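Local coordinates for TT1561 protein (Thermus thermophilus, PDB 1UF3) that is of unknown biochemical function but binds calcium and, belonging to the calcineurin-like metallophosphoesterases, probably acts on phosphate esters, at residues Gln191-Glu194 with Ser199-Val202; Gly40-Lys45 with Ala53-Ile58; Ala142-Lys147 with Ile176-Pro181; Ala85-Glu88 with Glu93-Asn96. One frame throughout, in Å; residues are numbered along the deposited sequence.

Contact 1: residues Gln191-Glu194 with Ser199-Val202; sequences QKHE and SWVV
Glu194 and Val201 face each other as an antiparallel hydrogen-bonded pair in a beta hairpin. Glu194 N donates to Val201 O at 3.0 Å, and Val201 N donates in return to Glu194 O at 2.8 Å. At the adjoining non-hydrogen-bonded pair, His193 with Val202, the His193 CA-H adds a contact to the same Val201 O, 3.2 Å from His193 CA.

The aromatic contact lies on the face that carries His193, Trp200 and Val202. Imidazole and indole are turned almost perpendicular, their planes at 87°, but they meet too obliquely to be a stack or a T-shape. His193 ND1 approaches the indole at its edge, in the ring plane, 2.9 Å from Trp200 NE1; chi1 of 62°, with CG between the backbone N and carbonyl carbon, puts the imidazole there.

The apolar contacts are few. Val202 CG2 sits over the centre of the indole of its own strand and reaches His193 CB at 3.9 Å, a compact branched side chain that fits between the indole and the His193 CB.

Strand 199-203 also runs parallel to strand 183-186, which Trp200 and Val202 join through backbone bonds to Val184. Leu215 and Leu222, from strands of the facing sheet, pack on Trp200 and Val202, as in the double-sheet core of metallophosphoesterases, while Val201 turns to the other side, toward Val184 and Leu164.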
loop_
_atom_site.group_PDB
_atom_site.type_symbol
_atom_site.label_atom_id
_atom_site.label_comp_id
_atom_site.label_asym_id
_atom_site.label_seq_id
_atom_site.Cartn_x
_atom_site.Cartn_y
_atom_site.Cartn_z
ATOM N N GLN A 191 -26.765 -20.160 4.828
ATOM C CA GLN A 191 -26.576 -18.744 4.539
ATOM C C GLN A 191 -27.773 -18.235 3.752
ATOM O O GLN A 191 -28.218 -18.878 2.808
ATOM C CB GLN A 191 -25.298 -18.497 3.725
ATOM C CG GLN A 191 -24.027 -19.105 4.305
ATOM C CD GLN A 191 -23.788 -20.519 3.799
ATOM O OE1 GLN A 191 -24.708 -21.342 3.765
ATOM N NE2 GLN A 191 -22.564 -20.806 3.405
ATOM N N LYS A 192 -28.302 -17.083 4.154
ATOM C CA LYS A 192 -29.428 -16.490 3.451
ATOM C C LYS A 192 -29.665 -15.097 3.980
ATOM O O LYS A 192 -29.143 -14.717 5.034
ATOM C CB LYS A 192 -30.698 -17.322 3.627
ATOM C CG LYS A 192 -31.476 -17.017 4.872
ATOM C CD LYS A 192 -31.283 -18.068 5.919
ATOM C CE LYS A 192 -31.855 -19.399 5.484
ATOM N NZ LYS A 192 -31.592 -20.425 6.526
ATOM N N HIS A 193 -30.468 -14.332 3.260
ATOM C CA HIS A 193 -30.716 -12.974 3.684
ATOM C C HIS A 193 -31.995 -12.426 3.099
ATOM O O HIS A 193 -32.448 -12.857 2.035
ATOM C CB HIS A 193 -29.520 -12.103 3.277
ATOM C CG HIS A 193 -29.296 -12.038 1.799
ATOM N ND1 HIS A 193 -29.717 -10.975 1.028
ATOM C CD2 HIS A 193 -28.697 -12.902 0.948
ATOM C CE1 HIS A 193 -29.382 -11.184 -0.233
ATOM N NE2 HIS A 193 -28.762 -12.348 -0.310
ATOM N N GLU A 194 -32.567 -11.457 3.796
ATOM C CA GLU A 194 -33.796 -10.819 3.349
ATOM C C GLU A 194 -33.813 -9.388 3.846
ATOM O O GLU A 194 -33.019 -9.022 4.704
ATOM C CB GLU A 194 -35.004 -11.550 3.940
ATOM C CG GLU A 194 -35.199 -12.955 3.423
ATOM C CD GLU A 194 -36.094 -12.971 2.200
ATOM O OE1 GLU A 194 -35.614 -12.633 1.098
ATOM O OE2 GLU A 194 -37.291 -13.298 2.359
ATOM N N SER A 199 -33.895 -2.511 6.462
ATOM C CA SER A 199 -32.773 -3.258 7.060
ATOM C C SER A 199 -32.446 -4.564 6.354
ATOM O O SER A 199 -33.336 -5.355 6.073
ATOM C CB SER A 199 -33.061 -3.601 8.526
ATOM O OG SER A 199 -33.498 -2.489 9.289
ATOM N N TRP A 200 -31.163 -4.787 6.079
ATOM C CA TRP A 200 -30.689 -6.006 5.441
ATOM C C TRP A 200 -30.382 -7.014 6.564
ATOM O O TRP A 200 -29.479 -6.801 7.378
ATOM C CB TRP A 200 -29.425 -5.714 4.634
ATOM C CG TRP A 200 -28.854 -6.885 3.854
ATOM C CD1 TRP A 200 -29.559 -7.877 3.224
ATOM C CD2 TRP A 200 -27.471 -7.116 3.529
ATOM N NE1 TRP A 200 -28.713 -8.694 2.529
ATOM C CE2 TRP A 200 -27.424 -8.254 2.695
ATOM C CE3 TRP A 200 -26.272 -6.466 3.855
ATOM C CZ2 TRP A 200 -26.234 -8.757 2.180
ATOM C CZ3 TRP A 200 -25.065 -6.970 3.331
ATOM C CH2 TRP A 200 -25.060 -8.100 2.507
ATOM N N VAL A 201 -31.153 -8.092 6.631
ATOM C CA VAL A 201 -30.942 -9.110 7.660
ATOM C C VAL A 201 -30.258 -10.308 7.040
ATOM O O VAL A 201 -30.762 -10.923 6.087
ATOM C CB VAL A 201 -32.253 -9.552 8.300
ATOM C CG1 VAL A 201 -31.979 -10.609 9.377
ATOM C CG2 VAL A 201 -32.957 -8.362 8.886
ATOM N N VAL A 202 -29.098 -10.631 7.593
ATOM C CA VAL A 202 -28.273 -11.715 7.101
ATOM C C VAL A 202 -28.026 -12.833 8.111
ATOM O O VAL A 202 -27.737 -12.585 9.288
ATOM C CB VAL A 202 -26.873 -11.184 6.651
ATOM C CG1 VAL A 202 -25.971 -12.361 6.227
ATOM C CG2 VAL A 202 -27.034 -10.151 5.497
#

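Contact 2: residues Gly40-Lys45 with Ala53-Ile58; sequences GNLMPK and AAFFRI. With CA (calcium ion), chain I.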
loop_
_atom_site.group_PDB
_atom_site.type_symbol
_atom_site.label_atom_id
_atom_site.label_comp_id
_atom_site.label_asym_id
_atom_site.label_seq_id
_atom_site.Cartn_x
_atom_site.Cartn_y
_atom_site.Cartn_z
ATOM N N GLY A 40 -22.294 -15.826 18.431
ATOM C CA GLY A 40 -22.146 -17.064 19.193
ATOM C C GLY A 40 -23.130 -18.146 18.740
ATOM O O GLY A 40 -23.867 -17.937 17.781
ATOM N N ASN A 41 -23.163 -19.303 19.400
ATOM C CA ASN A 41 -22.313 -19.627 20.547
ATOM C C ASN A 41 -20.862 -19.758 20.129
ATOM O O ASN A 41 -20.541 -20.509 19.214
ATOM C CB ASN A 41 -22.748 -20.969 21.180
ATOM C CG ASN A 41 -24.210 -20.992 21.572
ATOM O OD1 ASN A 41 -24.654 -20.221 22.424
ATOM N ND2 ASN A 41 -24.974 -21.886 20.948
ATOM N N LEU A 42 -19.974 -19.025 20.788
ATOM C CA LEU A 42 -18.564 -19.151 20.453
ATOM C C LEU A 42 -18.101 -20.521 20.951
ATOM O O LEU A 42 -17.372 -21.232 20.270
ATOM C CB LEU A 42 -17.726 -18.080 21.160
ATOM C CG LEU A 42 -17.726 -16.628 20.656
ATOM C CD1 LEU A 42 -19.112 -16.013 20.765
ATOM C CD2 LEU A 42 -16.719 -15.830 21.498
HETATM N N MSE A 43 -18.562 -20.863 22.151
HETATM C CA MSE A 43 -18.203 -22.101 22.858
HETATM C C MSE A 43 -19.444 -22.812 23.387
HETATM O O MSE A 43 -20.479 -22.178 23.614
HETATM C CB MSE A 43 -17.368 -21.754 24.101
HETATM C CG MSE A 43 -15.953 -21.332 23.864
HETATM SE SE MSE A 43 -14.949 -22.860 23.398
HETATM C CE MSE A 43 -13.732 -22.008 22.146
ATOM N N PRO A 44 -19.347 -24.135 23.620
ATOM C CA PRO A 44 -20.483 -24.892 24.157
ATOM C C PRO A 44 -20.524 -24.505 25.630
ATOM O O PRO A 44 -19.518 -24.047 26.179
ATOM C CB PRO A 44 -20.046 -26.349 24.003
ATOM C CG PRO A 44 -19.022 -26.306 22.916
ATOM C CD PRO A 44 -18.262 -25.038 23.215
ATOM N N LYS A 45 -21.667 -24.694 26.279
ATOM C CA LYS A 45 -21.808 -24.373 27.698
ATOM C C LYS A 45 -20.653 -24.950 28.542
ATOM O O LYS A 45 -20.130 -24.273 29.432
ATOM C CB LYS A 45 -23.157 -24.911 28.211
ATOM C CG LYS A 45 -23.391 -24.816 29.709
ATOM C CD LYS A 45 -23.440 -23.373 30.176
ATOM C CE LYS A 45 -23.609 -23.270 31.685
ATOM N NZ LYS A 45 -24.883 -23.897 32.139
ATOM N N ALA A 53 -9.961 -18.346 25.864
ATOM C CA ALA A 53 -8.658 -17.770 25.589
ATOM C C ALA A 53 -8.054 -18.356 24.319
ATOM O O ALA A 53 -7.471 -17.625 23.513
ATOM C CB ALA A 53 -7.729 -17.979 26.776
ATOM N N ALA A 54 -8.199 -19.667 24.110
ATOM C CA ALA A 54 -7.640 -20.280 22.904
ATOM C C ALA A 54 -8.389 -19.784 21.658
ATOM O O ALA A 54 -7.786 -19.533 20.618
ATOM C CB ALA A 54 -7.716 -21.813 23.002
ATOM N N PHE A 55 -9.711 -19.668 21.792
ATOM C CA PHE A 55 -10.606 -19.181 20.731
ATOM C C PHE A 55 -10.153 -17.754 20.294
ATOM O O PHE A 55 -9.901 -17.497 19.130
ATOM C CB PHE A 55 -12.038 -19.126 21.283
ATOM C CG PHE A 55 -13.067 -18.719 20.274
ATOM C CD1 PHE A 55 -13.759 -19.685 19.538
ATOM C CD2 PHE A 55 -13.358 -17.368 20.057
ATOM C CE1 PHE A 55 -14.735 -19.313 18.595
ATOM C CE2 PHE A 55 -14.325 -16.984 19.120
ATOM C CZ PHE A 55 -15.016 -17.959 18.387
ATOM N N PHE A 56 -10.054 -16.841 21.254
ATOM C CA PHE A 56 -9.628 -15.467 20.976
ATOM C C PHE A 56 -8.203 -15.339 20.440
ATOM O O PHE A 56 -7.908 -14.469 19.610
ATOM C CB PHE A 56 -9.818 -14.636 22.234
ATOM C CG PHE A 56 -11.255 -14.355 22.537
ATOM C CD1 PHE A 56 -11.740 -14.437 23.824
ATOM C CD2 PHE A 56 -12.134 -13.996 21.509
ATOM C CE1 PHE A 56 -13.076 -14.170 24.104
ATOM C CE2 PHE A 56 -13.470 -13.726 21.784
ATOM C CZ PHE A 56 -13.940 -13.815 23.085
ATOM N N ARG A 57 -7.313 -16.220 20.878
ATOM C CA ARG A 57 -5.939 -16.185 20.391
ATOM C C ARG A 57 -5.932 -16.452 18.884
ATOM O O ARG A 57 -5.206 -15.802 18.117
ATOM C CB ARG A 57 -5.105 -17.243 21.114
ATOM C CG ARG A 57 -3.653 -17.239 20.718
ATOM C CD ARG A 57 -2.760 -16.840 21.885
ATOM N NE ARG A 57 -1.400 -16.553 21.420
ATOM C CZ ARG A 57 -0.418 -16.089 22.186
ATOM N NH1 ARG A 57 -0.628 -15.853 23.478
ATOM N NH2 ARG A 57 0.775 -15.849 21.653
ATOM N N ILE A 58 -6.739 -17.423 18.466
ATOM C CA ILE A 58 -6.850 -17.784 17.056
ATOM C C ILE A 58 -7.538 -16.661 16.273
ATOM O O ILE A 58 -7.091 -16.308 15.196
ATOM C CB ILE A 58 -7.646 -19.124 16.891
ATOM C CG1 ILE A 58 -6.691 -20.301 17.111
ATOM C CG2 ILE A 58 -8.315 -19.211 15.503
ATOM C CD1 ILE A 58 -7.388 -21.607 17.449
HETATM CA CA CA I . -19.088 -22.271 30.280
HETATM O O HOH W 1 -19.244 -21.834 27.840
HETATM O O HOH W 2 -17.764 -20.105 30.212
HETATM O O HOH W 3 -17.858 -22.318 32.427
HETATM O O HOH W 4 -19.772 -23.890 32.464
#
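Leu42 covers one face of the Phe55 ring. Leu42 CB stands 4.1 Å from the Phe55 ring centroid, 20° off the normal and shifted toward the rim, in a CH-pi contact. The methyl Leu42 CD2 touches two aromatic side chains at once, Phe55 CE2 at 3.6 Å and Phe56 CZ at 3.8 Å; a branched leucine suits a place between two rings it crosses at about right angles. Chi1 of -177°, with CG opposite the backbone N, carries the Phe55 ring out to Leu42, while the bent selenomethionine Met43 brings CE obliquely to the same side, 3.5 Å from Phe55 CB. Cutting Phe55 back to an alanine would probably strip the ring from Leu42 CB, leave CD2 with Phe56 alone of the two rings, and open a gap beside the Met43 methyl.

The residues belong to a beta-alpha-beta crossover, in which helix 49-59 links parallel strands 35-39 and 66-69, and Gly40-Lys45 is the loop entering it. Gly40 and Asn41, joined by a cis peptide, probably occupy the place of a metal-binding loop motif of catalytic relatives.

Asp74 holds the loop by accepting bonds from the backbone N of Leu42 and of Met43, one on each carboxylate oxygen. Further out, Lys45 O binds a calcium ion at 2.4 Å, alongside the carbonyls of Ala47 and Ala75 and four waters. One water also donates to Pro44 O at 2.8 Å.

Contact 3: residues Ala142-Lys147 with Ile176-Pro181; sequences ALWELK and IKTHNP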
loop_
_atom_site.group_PDB
_atom_site.type_symbol
_atom_site.label_atom_id
_atom_site.label_comp_id
_atom_site.label_asym_id
_atom_site.label_seq_id
_atom_site.Cartn_x
_atom_site.Cartn_y
_atom_site.Cartn_z
ATOM N N ALA A 142 -29.460 3.371 24.173
ATOM C CA ALA A 142 -28.297 4.248 24.393
ATOM C C ALA A 142 -27.790 4.812 23.072
ATOM O O ALA A 142 -27.209 5.870 23.038
ATOM C CB ALA A 142 -27.163 3.470 25.063
ATOM N N LEU A 143 -28.036 4.101 21.981
ATOM C CA LEU A 143 -27.555 4.519 20.680
ATOM C C LEU A 143 -28.210 5.769 20.093
ATOM O O LEU A 143 -27.621 6.419 19.217
ATOM C CB LEU A 143 -27.693 3.357 19.696
ATOM C CG LEU A 143 -26.969 2.058 20.058
ATOM C CD1 LEU A 143 -27.285 0.997 19.001
ATOM C CD2 LEU A 143 -25.461 2.296 20.121
ATOM N N TRP A 144 -29.418 6.096 20.557
ATOM C CA TRP A 144 -30.130 7.264 20.062
ATOM C C TRP A 144 -29.362 8.547 20.372
ATOM O O TRP A 144 -29.611 9.574 19.751
ATOM C CB TRP A 144 -31.539 7.361 20.674
ATOM C CG TRP A 144 -32.490 6.257 20.244
ATOM C CD1 TRP A 144 -33.176 5.397 21.065
ATOM C CD2 TRP A 144 -32.893 5.934 18.905
ATOM N NE1 TRP A 144 -33.982 4.565 20.316
ATOM C CE2 TRP A 144 -33.826 4.871 18.991
ATOM C CE3 TRP A 144 -32.561 6.440 17.641
ATOM C CZ2 TRP A 144 -34.423 4.304 17.862
ATOM C CZ3 TRP A 144 -33.154 5.878 16.518
ATOM C CH2 TRP A 144 -34.076 4.816 16.636
ATOM N N GLU A 145 -28.434 8.493 21.327
ATOM C CA GLU A 145 -27.658 9.682 21.673
ATOM C C GLU A 145 -26.619 9.934 20.581
ATOM O O GLU A 145 -26.148 11.054 20.409
ATOM C CB GLU A 145 -26.940 9.499 23.018
ATOM C CG GLU A 145 -27.824 9.024 24.164
ATOM C CD GLU A 145 -28.249 10.119 25.139
ATOM O OE1 GLU A 145 -27.962 11.316 24.907
ATOM O OE2 GLU A 145 -28.887 9.763 26.156
ATOM N N LEU A 146 -26.261 8.882 19.855
ATOM C CA LEU A 146 -25.269 8.989 18.796
ATOM C C LEU A 146 -25.991 9.324 17.491
ATOM O O LEU A 146 -26.798 8.542 16.997
ATOM C CB LEU A 146 -24.482 7.671 18.692
ATOM C CG LEU A 146 -23.950 7.187 20.054
ATOM C CD1 LEU A 146 -22.992 6.025 19.869
ATOM C CD2 LEU A 146 -23.236 8.345 20.771
ATOM N N LYS A 147 -25.661 10.477 16.918
ATOM C CA LYS A 147 -26.332 10.979 15.721
ATOM C C LYS A 147 -25.841 10.671 14.306
ATOM O O LYS A 147 -24.652 10.721 14.004
ATOM C CB LYS A 147 -26.476 12.510 15.851
ATOM C CG LYS A 147 -27.163 12.988 17.132
ATOM C CD LYS A 147 -28.482 12.247 17.347
ATOM C CE LYS A 147 -29.455 13.011 18.241
ATOM N NZ LYS A 147 -28.986 13.213 19.636
ATOM N N ILE A 176 -35.472 -4.043 15.277
ATOM C CA ILE A 176 -34.918 -3.737 13.976
ATOM C C ILE A 176 -35.762 -2.646 13.315
ATOM O O ILE A 176 -35.219 -1.705 12.729
ATOM C CB ILE A 176 -34.862 -4.991 13.109
ATOM C CG1 ILE A 176 -33.908 -6.000 13.763
ATOM C CG2 ILE A 176 -34.424 -4.633 11.701
ATOM C CD1 ILE A 176 -33.703 -7.256 12.987
ATOM N N LYS A 177 -37.086 -2.737 13.445
ATOM C CA LYS A 177 -37.955 -1.734 12.837
ATOM C C LYS A 177 -37.791 -0.369 13.506
ATOM O O LYS A 177 -37.905 0.667 12.855
ATOM C CB LYS A 177 -39.425 -2.172 12.914
ATOM C CG LYS A 177 -39.790 -3.307 11.960
ATOM C CD LYS A 177 -41.267 -3.689 12.092
ATOM C CE LYS A 177 -41.616 -4.855 11.181
ATOM N NZ LYS A 177 -43.092 -4.975 10.971
ATOM N N THR A 178 -37.520 -0.368 14.806
ATOM C CA THR A 178 -37.343 0.893 15.533
ATOM C C THR A 178 -36.001 1.588 15.225
ATOM O O THR A 178 -35.953 2.793 14.975
ATOM C CB THR A 178 -37.450 0.651 17.052
ATOM O OG1 THR A 178 -38.690 -0.009 17.341
ATOM C CG2 THR A 178 -37.404 1.965 17.815
ATOM N N HIS A 179 -34.916 0.825 15.239
ATOM C CA HIS A 179 -33.584 1.383 14.989
ATOM C C HIS A 179 -33.187 1.511 13.525
ATOM O O HIS A 179 -32.222 2.208 13.193
ATOM C CB HIS A 179 -32.544 0.548 15.734
ATOM C CG HIS A 179 -32.397 0.928 17.174
ATOM N ND1 HIS A 179 -31.632 2.006 17.583
ATOM C CD2 HIS A 179 -33.013 0.457 18.285
ATOM C CE1 HIS A 179 -31.796 2.186 18.882
ATOM N NE2 HIS A 179 -32.629 1.262 19.331
ATOM N N ASN A 180 -33.919 0.828 12.653
ATOM C CA ASN A 180 -33.636 0.869 11.236
ATOM C C ASN A 180 -32.167 0.678 10.890
ATOM O O ASN A 180 -31.581 1.460 10.126
ATOM C CB ASN A 180 -34.157 2.183 10.662
ATOM C CG ASN A 180 -35.672 2.261 10.723
ATOM O OD1 ASN A 180 -36.371 1.473 10.071
ATOM N ND2 ASN A 180 -36.191 3.193 11.516
ATOM N N PRO A 181 -31.546 -0.378 11.439
ATOM C CA PRO A 181 -30.136 -0.599 11.124
ATOM C C PRO A 181 -29.965 -0.933 9.676
ATOM O O PRO A 181 -30.884 -1.443 9.027
ATOM C CB PRO A 181 -29.750 -1.779 12.015
ATOM C CG PRO A 181 -31.089 -2.528 12.184
ATOM C CD PRO A 181 -32.050 -1.383 12.402
#
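Trp144 and His179 join two connections of an alpha/beta fold: Trp144 lies in the 3-10 turn before strand 151-155, and His179 ends helix 170-179, the crossover that leads from that strand to the parallel strand 183-186. Their rings form an offset stack, with 4.2 Å between the centroids of the six-membered ring of Trp144 and the ring of His179, and planes only 14° apart. Trp144 CG lies opposite the carbonyl carbon, chi1 -67°, which carries the indole to His179. The closest atoms are Trp144 CE2 and His179 CE1 at 3.4 Å, so CE1 leans over the indole near its rim. Around the edge of the indole, near its plane, Thr178 O comes to 3.2 Å from Trp144 CH2, setting a carbonyl oxygen against the slightly positive rim of the ring. The methyl Thr178 CG2 adds an apolar touch on Trp144 CZ2 at 3.8 Å, while Leu143 CB borders the imidazole more loosely, 4.3 Å from His179 CE1.

Lys151 serves both aromatic groups, bonding through NZ to His179 ND1 and lying against Trp144 in a cation-pi contact; its charge would probably favour a neutral imidazole. With a serine in place of His179, Trp144 would probably lose its flat stacking partner and Lys151 its nitrogen acceptor.

Asn180 leaves the helix with a positive phi of 47°, a backbone shape asparagine tolerates well. Strand 151-155, whose Phe153 meets the His179 ring, helix 170-179, which Asn180 ends, and the parallel strand 183-186 together make a beta-alpha-beta crossover.

Contact 4: residues Ala85-Glu88 with Glu93-Asn96; sequences ANVE and EMRN
Val87 lays its methyl CG2 against the selenium of selenomethionine Met94, with 3.5 Å between Val87 CG2 and Met94 SE, and the two side chains cross at about a right angle. This is the return of a beta-alpha-beta unit, in which helix 77-90 leads from strand 66-69 to the parallel strand 94-96, the outermost of its sheet within the chain. The long, flexible Met94 bends at chi3 (72°) and fits against the branched end of Val87, which in turn packs on Phe56 of helix 49-59.

Beside this apolar patch Glu88 runs out along the strand. With CG opposite the carbonyl carbon, Glu88 CG passes 3.3 Å from Met94 O; the extended chain beyond it carries the carboxylate to the next two residues. There Asn96 N donates to Glu88 OE2 at 2.9 Å, a rather bent bond with 132° at the hydrogen, and it meets the oxygen from above the carboxylate plane, 45° out of it. A glutamate suits the place because it is long enough to carry an acceptor from the helix to a strand backbone.

The buried carboxylate has further partners: Tyr68 OH bonds to OE2, while OE1 takes a salt bridge from Lys141 and a hydrogen bond from Tyr138, both of a neighbouring subunit, which would probably help keep it ionised. Asn96 is held at its own amide, where OD1 bonds to Tyr80 OH and ND2 to that same Tyr138. Arg95 stands near Glu88 without forming a salt bridge: Glu88 OE1 lies 4.2 Å from Arg95 NH1 and 3.7 Å from the methylene Arg95 CD.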
loop_
_atom_site.group_PDB
_atom_site.type_symbol
_atom_site.label_atom_id
_atom_site.label_comp_id
_atom_site.label_asym_id
_atom_site.label_seq_id
_atom_site.Cartn_x
_atom_site.Cartn_y
_atom_site.Cartn_z
ATOM N N ALA A 85 -12.117 -9.287 27.307
ATOM C CA ALA A 85 -11.429 -8.140 27.868
ATOM C C ALA A 85 -9.908 -8.318 27.749
ATOM O O ALA A 85 -9.215 -7.382 27.345
ATOM C CB ALA A 85 -11.848 -7.940 29.323
ATOM N N ASN A 86 -9.401 -9.516 28.068
ATOM C CA ASN A 86 -7.960 -9.819 27.975
ATOM C C ASN A 86 -7.382 -9.656 26.558
ATOM O O ASN A 86 -6.373 -8.974 26.360
ATOM C CB ASN A 86 -7.648 -11.269 28.441
ATOM C CG ASN A 86 -7.909 -11.489 29.931
ATOM O OD1 ASN A 86 -7.943 -10.542 30.715
ATOM N ND2 ASN A 86 -8.087 -12.752 30.324
ATOM N N VAL A 87 -7.987 -10.299 25.564
ATOM C CA VAL A 87 -7.444 -10.174 24.210
ATOM C C VAL A 87 -7.620 -8.749 23.652
ATOM O O VAL A 87 -6.793 -8.280 22.895
ATOM C CB VAL A 87 -8.117 -11.156 23.212
ATOM C CG1 VAL A 87 -9.518 -10.706 22.903
ATOM C CG2 VAL A 87 -7.309 -11.237 21.948
ATOM N N GLU A 88 -8.683 -8.077 24.051
ATOM C CA GLU A 88 -8.963 -6.732 23.536
ATOM C C GLU A 88 -8.037 -5.659 24.097
ATOM O O GLU A 88 -7.978 -4.554 23.579
ATOM C CB GLU A 88 -10.417 -6.376 23.816
ATOM C CG GLU A 88 -11.385 -7.209 22.966
ATOM C CD GLU A 88 -12.831 -7.095 23.403
ATOM O OE1 GLU A 88 -13.201 -6.077 24.031
ATOM O OE2 GLU A 88 -13.609 -8.022 23.097
ATOM N N GLU A 93 -8.483 -3.855 18.077
ATOM C CA GLU A 93 -9.321 -3.872 16.890
ATOM C C GLU A 93 -10.440 -4.911 17.070
ATOM O O GLU A 93 -11.381 -4.946 16.282
ATOM C CB GLU A 93 -8.517 -4.195 15.631
ATOM C CG GLU A 93 -7.950 -5.610 15.537
ATOM C CD GLU A 93 -6.728 -5.818 16.427
ATOM O OE1 GLU A 93 -5.962 -6.756 16.162
ATOM O OE2 GLU A 93 -6.533 -5.046 17.383
HETATM N N MSE A 94 -10.349 -5.733 18.121
HETATM C CA MSE A 94 -11.368 -6.760 18.388
HETATM C C MSE A 94 -12.314 -6.180 19.386
HETATM O O MSE A 94 -11.915 -5.378 20.235
HETATM C CB MSE A 94 -10.737 -8.030 18.973
HETATM C CG MSE A 94 -9.719 -8.617 18.075
HETATM SE SE MSE A 94 -8.726 -10.056 18.941
HETATM C CE MSE A 94 -10.187 -11.376 18.942
ATOM N N ARG A 95 -13.567 -6.598 19.327
ATOM C CA ARG A 95 -14.529 -6.034 20.227
ATOM C C ARG A 95 -15.812 -6.825 20.452
ATOM O O ARG A 95 -16.564 -7.109 19.508
ATOM C CB ARG A 95 -14.910 -4.623 19.727
ATOM C CG ARG A 95 -15.840 -3.834 20.651
ATOM C CD ARG A 95 -15.260 -3.674 22.079
ATOM N NE ARG A 95 -15.727 -2.465 22.755
ATOM C CZ ARG A 95 -16.272 -2.417 23.970
ATOM N NH1 ARG A 95 -16.447 -3.518 24.683
ATOM N NH2 ARG A 95 -16.622 -1.245 24.491
ATOM N N ASN A 96 -16.051 -7.159 21.717
ATOM C CA ASN A 96 -17.274 -7.811 22.115
ATOM C C ASN A 96 -18.236 -6.627 22.149
ATOM O O ASN A 96 -18.027 -5.703 22.927
ATOM C CB ASN A 96 -17.141 -8.387 23.528
ATOM C CG ASN A 96 -18.396 -8.253 24.307
ATOM O OD1 ASN A 96 -19.463 -8.620 23.825
ATOM N ND2 ASN A 96 -18.299 -7.720 25.528
#

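Overall arrangement
From the N terminus the four contacts come strictly in series, none nesting in or crossing another. Contact 2 closes the loop between strand 35-39 and its following helix, and contact 4 then closes the short turn from helix 77-90 into strand 94-96; the two touch through Phe56 and Val87. Contact 3 spans the longest stretch, bringing together the approaches to strands 151-155 and 183-186. Contact 1 ends the series by closing the hairpin of strands 192-196 and 199-203, and Ser199 OG bonds to Pro181 O of contact 3. Contacts 2 and 4 belong to one sheet and its helices, contacts 1 and 3 to the other; contacts 3 and 4 both touch the same neighbouring subunit.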